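Local structure of UDP-N-Acetylglucosamine 2-Epimerase (Thermus thermophilus, 1V4V) at residues Gly170-Gly175 and Gly354-Arg359; Thr174-Val179 and Asn346-Gly351. The protein probably interconverts UDP-N-acetylglucosamine and UDP-N-acetylmannosamine by inverting the configuration at C2 of the sugar, as an epimerase of GT-B fold. All blocks are in the same frame, centred on the assembly; numbering follows the deposited sequence.

Contact 1: Gly170-Gly175 and Gly354-Arg359; sequences GILVTG and GLMVAR
The hydroxyl OG1 of T174 donates to O of G175 at 2.8 Å, meeting that carbonyl in its plane on a lone pair, while the methyl of the same threonine faces M356 and V357. This turn ends 171-173, the edge strand of the parallel sheet in the N-terminal Rossmann-like domain of the GT-B fold, and the C-terminal helix 353-364 packs against it. With OG1 held between the backbone N and the carbonyl carbon (chi1 65°), CG2 lies anti to that carbon and reaches CG2 of V357 at 4.1 Å. M356, present as selenomethionine, carries most of the contact from the helix side. Its chain bends at the last torsion (chi3 51°), which swings CE back among L172, V173 and T174. The branch point CG of L172 sits 3.8 Å from CE of M356, and CD2 of L172 rests 3.6 Å from the backbone O of M356. The side chains of T174 and M356 pass each other head to tail. F151, on the neighbouring strand 149-152, touches L172, T174 and V357. At the strand end, CE of M356 lies 3.7 Å from CA of T174.

Contact 2: Thr174-Val179 and Asn346-Gly351; sequences TGQTGV and NPYGDG
V179 lays its two methyls over the backbone of the glycine-rich loop 346-351, CG1 meeting CA of G351 at 3.5 Å and CG2 lying 4.1 Å from CB of Y348. Two interdomain connections of the GT-B fold run side by side here: the entry to helix 177-188, and the loop that leads the chain back to helix 353-364. An alanine in place of V179 would probably open a gap beside G349 and G351 and take from CB of Y348 the methyl CG2 that meets it. The backbones come close, CA of G175 lying 4.3 Å from CA of G349, and a beta carbon on either would be tight. Next to them N of Q176 donates to O of Y348 (2.9 Å, N-H...O 158°), with CG of Q176 resting on the same oxygen. That loop is shaped by an Asx turn, in which OD1 of N346 accepts from N of Y348 at 2.6 Å and also takes N of G349 from above its carbonyl plane. Two waters bridge the two segments: one accepts from N of D350 and donates to O of T174 (2.7 Å), the other links N of G351 to O of Q176 (2.8 Å). The pairing thus depends on backbone conformation, glycines included, more than on particular polar side chains.

The two contacts share T174 and G175, and their centres lie 11 Å apart. Contact 1 is fully buried and belongs to the N-terminal domain, where the last helix of the family fold joins the edge of the first sheet. Contact 2 is only partly buried and sits where the chain passes between domains in both directions. Apolar side chains carry the former; backbone groups, glycines and bridging waters carry much of the latter. The elements are continuous: strand 171-173 runs into helix 177-188, and loop 346-351 into helix 353-364. G354 N touches CG2 of T177 at 4.0 Å and bonds to OD2 of D180, joining the starts of helices 177-188 and 353-364.

Contact 1: Gly170-Gly175 and Gly354-Arg359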
loop_
_atom_site.group_PDB
_atom_site.type_symbol
_atom_site.label_atom_id
_atom_site.label_comp_id
_atom_site.label_asym_id
_atom_site.label_seq_id
_atom_site.Cartn_x
_atom_site.Cartn_y
_atom_site.Cartn_z
ATOM N N GLY A 170 2.860 -12.665 -9.650
ATOM C CA GLY A 170 3.508 -11.870 -8.626
ATOM C C GLY A 170 3.449 -12.473 -7.235
ATOM O O GLY A 170 3.803 -11.808 -6.260
ATOM N N ILE A 171 2.999 -13.721 -7.133
ATOM C CA ILE A 171 2.904 -14.388 -5.835
ATOM C C ILE A 171 3.569 -15.759 -5.866
ATOM O O ILE A 171 3.377 -16.529 -6.807
ATOM C CB ILE A 171 1.436 -14.604 -5.414
ATOM C CG1 ILE A 171 0.682 -13.273 -5.428
ATOM C CG2 ILE A 171 1.384 -15.237 -4.024
ATOM C CD1 ILE A 171 -0.816 -13.425 -5.302
ATOM N N LEU A 172 4.345 -16.052 -4.826
ATOM C CA LEU A 172 5.029 -17.336 -4.688
ATOM C C LEU A 172 4.735 -17.860 -3.282
ATOM O O LEU A 172 4.961 -17.154 -2.307
ATOM C CB LEU A 172 6.542 -17.157 -4.853
ATOM C CG LEU A 172 7.423 -18.400 -4.680
ATOM C CD1 LEU A 172 7.191 -19.359 -5.837
ATOM C CD2 LEU A 172 8.890 -17.994 -4.642
ATOM N N VAL A 173 4.209 -19.077 -3.175
ATOM C CA VAL A 173 3.926 -19.661 -1.862
ATOM C C VAL A 173 5.230 -20.325 -1.436
ATOM O O VAL A 173 5.694 -21.264 -2.076
ATOM C CB VAL A 173 2.801 -20.712 -1.935
ATOM C CG1 VAL A 173 2.580 -21.329 -0.567
ATOM C CG2 VAL A 173 1.518 -20.058 -2.417
ATOM N N THR A 174 5.811 -19.838 -0.344
ATOM C CA THR A 174 7.102 -20.336 0.112
ATOM C C THR A 174 7.128 -21.142 1.403
ATOM O O THR A 174 8.076 -21.887 1.643
ATOM C CB THR A 174 8.069 -19.163 0.320
ATOM O OG1 THR A 174 7.577 -18.340 1.387
ATOM C CG2 THR A 174 8.180 -18.322 -0.948
ATOM N N GLY A 175 6.096 -21.002 2.225
ATOM C CA GLY A 175 6.106 -21.665 3.517
ATOM C C GLY A 175 6.798 -20.643 4.407
ATOM O O GLY A 175 7.183 -19.580 3.917
ATOM N N GLY A 354 13.611 -20.006 2.696
ATOM C CA GLY A 354 14.606 -18.993 2.399
ATOM C C GLY A 354 15.192 -19.179 1.017
ATOM O O GLY A 354 15.419 -18.211 0.291
ATOM N N LEU A 355 15.443 -20.431 0.650
ATOM C CA LEU A 355 16.000 -20.728 -0.662
ATOM C C LEU A 355 15.002 -20.362 -1.753
ATOM O O LEU A 355 15.387 -19.870 -2.811
ATOM C CB LEU A 355 16.363 -22.213 -0.764
ATOM C CG LEU A 355 16.998 -22.669 -2.081
ATOM C CD1 LEU A 355 18.259 -21.860 -2.356
ATOM C CD2 LEU A 355 17.322 -24.154 -2.000
HETATM N N MSE A 356 13.719 -20.606 -1.495
HETATM C CA MSE A 356 12.688 -20.277 -2.471
HETATM C C MSE A 356 12.555 -18.769 -2.650
HETATM O O MSE A 356 12.369 -18.289 -3.770
HETATM C CB MSE A 356 11.342 -20.876 -2.064
HETATM C CG MSE A 356 11.210 -22.356 -2.395
HETATM SE SE MSE A 356 9.440 -23.016 -2.037
HETATM C CE MSE A 356 8.473 -21.648 -3.019
ATOM N N VAL A 357 12.643 -18.022 -1.551
ATOM C CA VAL A 357 12.562 -16.567 -1.630
ATOM C C VAL A 357 13.745 -16.086 -2.463
ATOM O O VAL A 357 13.583 -15.279 -3.384
ATOM C CB VAL A 357 12.629 -15.914 -0.226
ATOM C CG1 VAL A 357 12.788 -14.395 -0.350
ATOM C CG2 VAL A 357 11.367 -16.243 0.555
ATOM N N ALA A 358 14.932 -16.604 -2.150
ATOM C CA ALA A 358 16.152 -16.235 -2.863
ATOM C C ALA A 358 16.044 -16.539 -4.353
ATOM O O ALA A 358 16.437 -15.727 -5.192
ATOM C CB ALA A 358 17.354 -16.971 -2.263
ATOM N N ARG A 359 15.512 -17.712 -4.679
ATOM C CA ARG A 359 15.359 -18.105 -6.073
ATOM C C ARG A 359 14.280 -17.267 -6.748
ATOM O O ARG A 359 14.334 -17.028 -7.953
ATOM C CB ARG A 359 15.019 -19.593 -6.169
ATOM C CG ARG A 359 16.210 -20.495 -5.854
ATOM C CD ARG A 359 15.828 -21.962 -5.811
ATOM N NE ARG A 359 17.006 -22.817 -5.659
ATOM C CZ ARG A 359 16.958 -24.130 -5.449
ATOM N NH1 ARG A 359 15.787 -24.747 -5.361
ATOM N NH2 ARG A 359 18.082 -24.827 -5.334
#

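Contact 2: Thr174-Val179 and Asn346-Gly351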
loop_
_atom_site.group_PDB
_atom_site.type_symbol
_atom_site.label_atom_id
_atom_site.label_comp_id
_atom_site.label_asym_id
_atom_site.label_seq_id
_atom_site.Cartn_x
_atom_site.Cartn_y
_atom_site.Cartn_z
ATOM N N THR A 174 5.811 -19.838 -0.344
ATOM C CA THR A 174 7.102 -20.336 0.112
ATOM C C THR A 174 7.128 -21.142 1.403
ATOM O O THR A 174 8.076 -21.887 1.643
ATOM C CB THR A 174 8.069 -19.163 0.320
ATOM O OG1 THR A 174 7.577 -18.340 1.387
ATOM C CG2 THR A 174 8.180 -18.322 -0.948
ATOM N N GLY A 175 6.096 -21.002 2.225
ATOM C CA GLY A 175 6.106 -21.665 3.517
ATOM C C GLY A 175 6.798 -20.643 4.407
ATOM O O GLY A 175 7.183 -19.580 3.917
ATOM N N GLN A 176 6.986 -20.936 5.691
ATOM C CA GLN A 176 7.616 -19.963 6.578
ATOM C C GLN A 176 9.136 -20.039 6.692
ATOM O O GLN A 176 9.699 -21.109 6.920
ATOM C CB GLN A 176 6.999 -20.067 7.976
ATOM C CG GLN A 176 5.498 -19.837 7.996
ATOM C CD GLN A 176 4.968 -19.577 9.395
ATOM O OE1 GLN A 176 3.800 -19.841 9.689
ATOM N NE2 GLN A 176 5.824 -19.045 10.263
ATOM N N THR A 177 9.806 -18.898 6.538
ATOM C CA THR A 177 11.257 -18.884 6.654
ATOM C C THR A 177 11.633 -19.142 8.111
ATOM O O THR A 177 12.775 -19.495 8.413
ATOM C CB THR A 177 11.869 -17.538 6.199
ATOM O OG1 THR A 177 11.395 -16.479 7.037
ATOM C CG2 THR A 177 11.503 -17.252 4.748
ATOM N N GLY A 178 10.662 -18.971 9.006
ATOM C CA GLY A 178 10.903 -19.207 10.420
ATOM C C GLY A 178 11.395 -20.625 10.661
ATOM O O GLY A 178 12.189 -20.875 11.574
ATOM N N VAL A 179 10.923 -21.559 9.841
ATOM C CA VAL A 179 11.338 -22.954 9.951
ATOM C C VAL A 179 12.835 -23.046 9.659
ATOM O O VAL A 179 13.592 -23.646 10.425
ATOM C CB VAL A 179 10.570 -23.842 8.950
ATOM C CG1 VAL A 179 11.027 -25.297 9.076
ATOM C CG2 VAL A 179 9.082 -23.734 9.210
ATOM N N ASN A 346 5.876 -31.127 8.155
ATOM C CA ASN A 346 5.719 -29.873 8.886
ATOM C C ASN A 346 4.688 -29.031 8.132
ATOM O O ASN A 346 4.908 -28.673 6.978
ATOM C CB ASN A 346 7.050 -29.122 8.948
ATOM C CG ASN A 346 6.963 -27.861 9.777
ATOM O OD1 ASN A 346 6.046 -27.059 9.610
ATOM N ND2 ASN A 346 7.923 -27.673 10.676
ATOM N N PRO A 347 3.560 -28.700 8.779
ATOM C CA PRO A 347 2.504 -27.904 8.144
ATOM C C PRO A 347 2.831 -26.421 7.987
ATOM O O PRO A 347 2.028 -25.667 7.442
ATOM C CB PRO A 347 1.321 -28.128 9.070
ATOM C CG PRO A 347 1.990 -28.120 10.413
ATOM C CD PRO A 347 3.210 -29.001 10.180
ATOM N N TYR A 348 4.005 -26.006 8.456
ATOM C CA TYR A 348 4.406 -24.601 8.374
ATOM C C TYR A 348 5.415 -24.314 7.268
ATOM O O TYR A 348 5.477 -23.200 6.753
ATOM C CB TYR A 348 5.000 -24.146 9.708
ATOM C CG TYR A 348 4.164 -24.523 10.908
ATOM C CD1 TYR A 348 2.919 -23.934 11.133
ATOM C CD2 TYR A 348 4.612 -25.485 11.812
ATOM C CE1 TYR A 348 2.138 -24.300 12.237
ATOM C CE2 TYR A 348 3.842 -25.855 12.912
ATOM C CZ TYR A 348 2.609 -25.260 13.117
ATOM O OH TYR A 348 1.849 -25.639 14.201
ATOM N N GLY A 349 6.211 -25.314 6.909
ATOM C CA GLY A 349 7.210 -25.127 5.872
ATOM C C GLY A 349 8.191 -26.282 5.868
ATOM O O GLY A 349 8.292 -27.000 6.860
ATOM N N ASP A 350 8.913 -26.460 4.765
ATOM C CA ASP A 350 9.869 -27.558 4.645
ATOM C C ASP A 350 11.307 -27.200 5.029
ATOM O O ASP A 350 12.233 -27.961 4.754
ATOM C CB ASP A 350 9.831 -28.134 3.219
ATOM C CG ASP A 350 10.247 -27.124 2.154
ATOM O OD1 ASP A 350 10.060 -27.419 0.953
ATOM O OD2 ASP A 350 10.765 -26.044 2.510
ATOM N N GLY A 351 11.492 -26.044 5.664
ATOM C CA GLY A 351 12.822 -25.632 6.082
ATOM C C GLY A 351 13.670 -24.994 4.998
ATOM O O GLY A 351 14.822 -24.616 5.239
HETATM O O HOH W 1 9.055 -23.946 3.003
HETATM O O HOH W 2 10.143 -23.528 5.659
#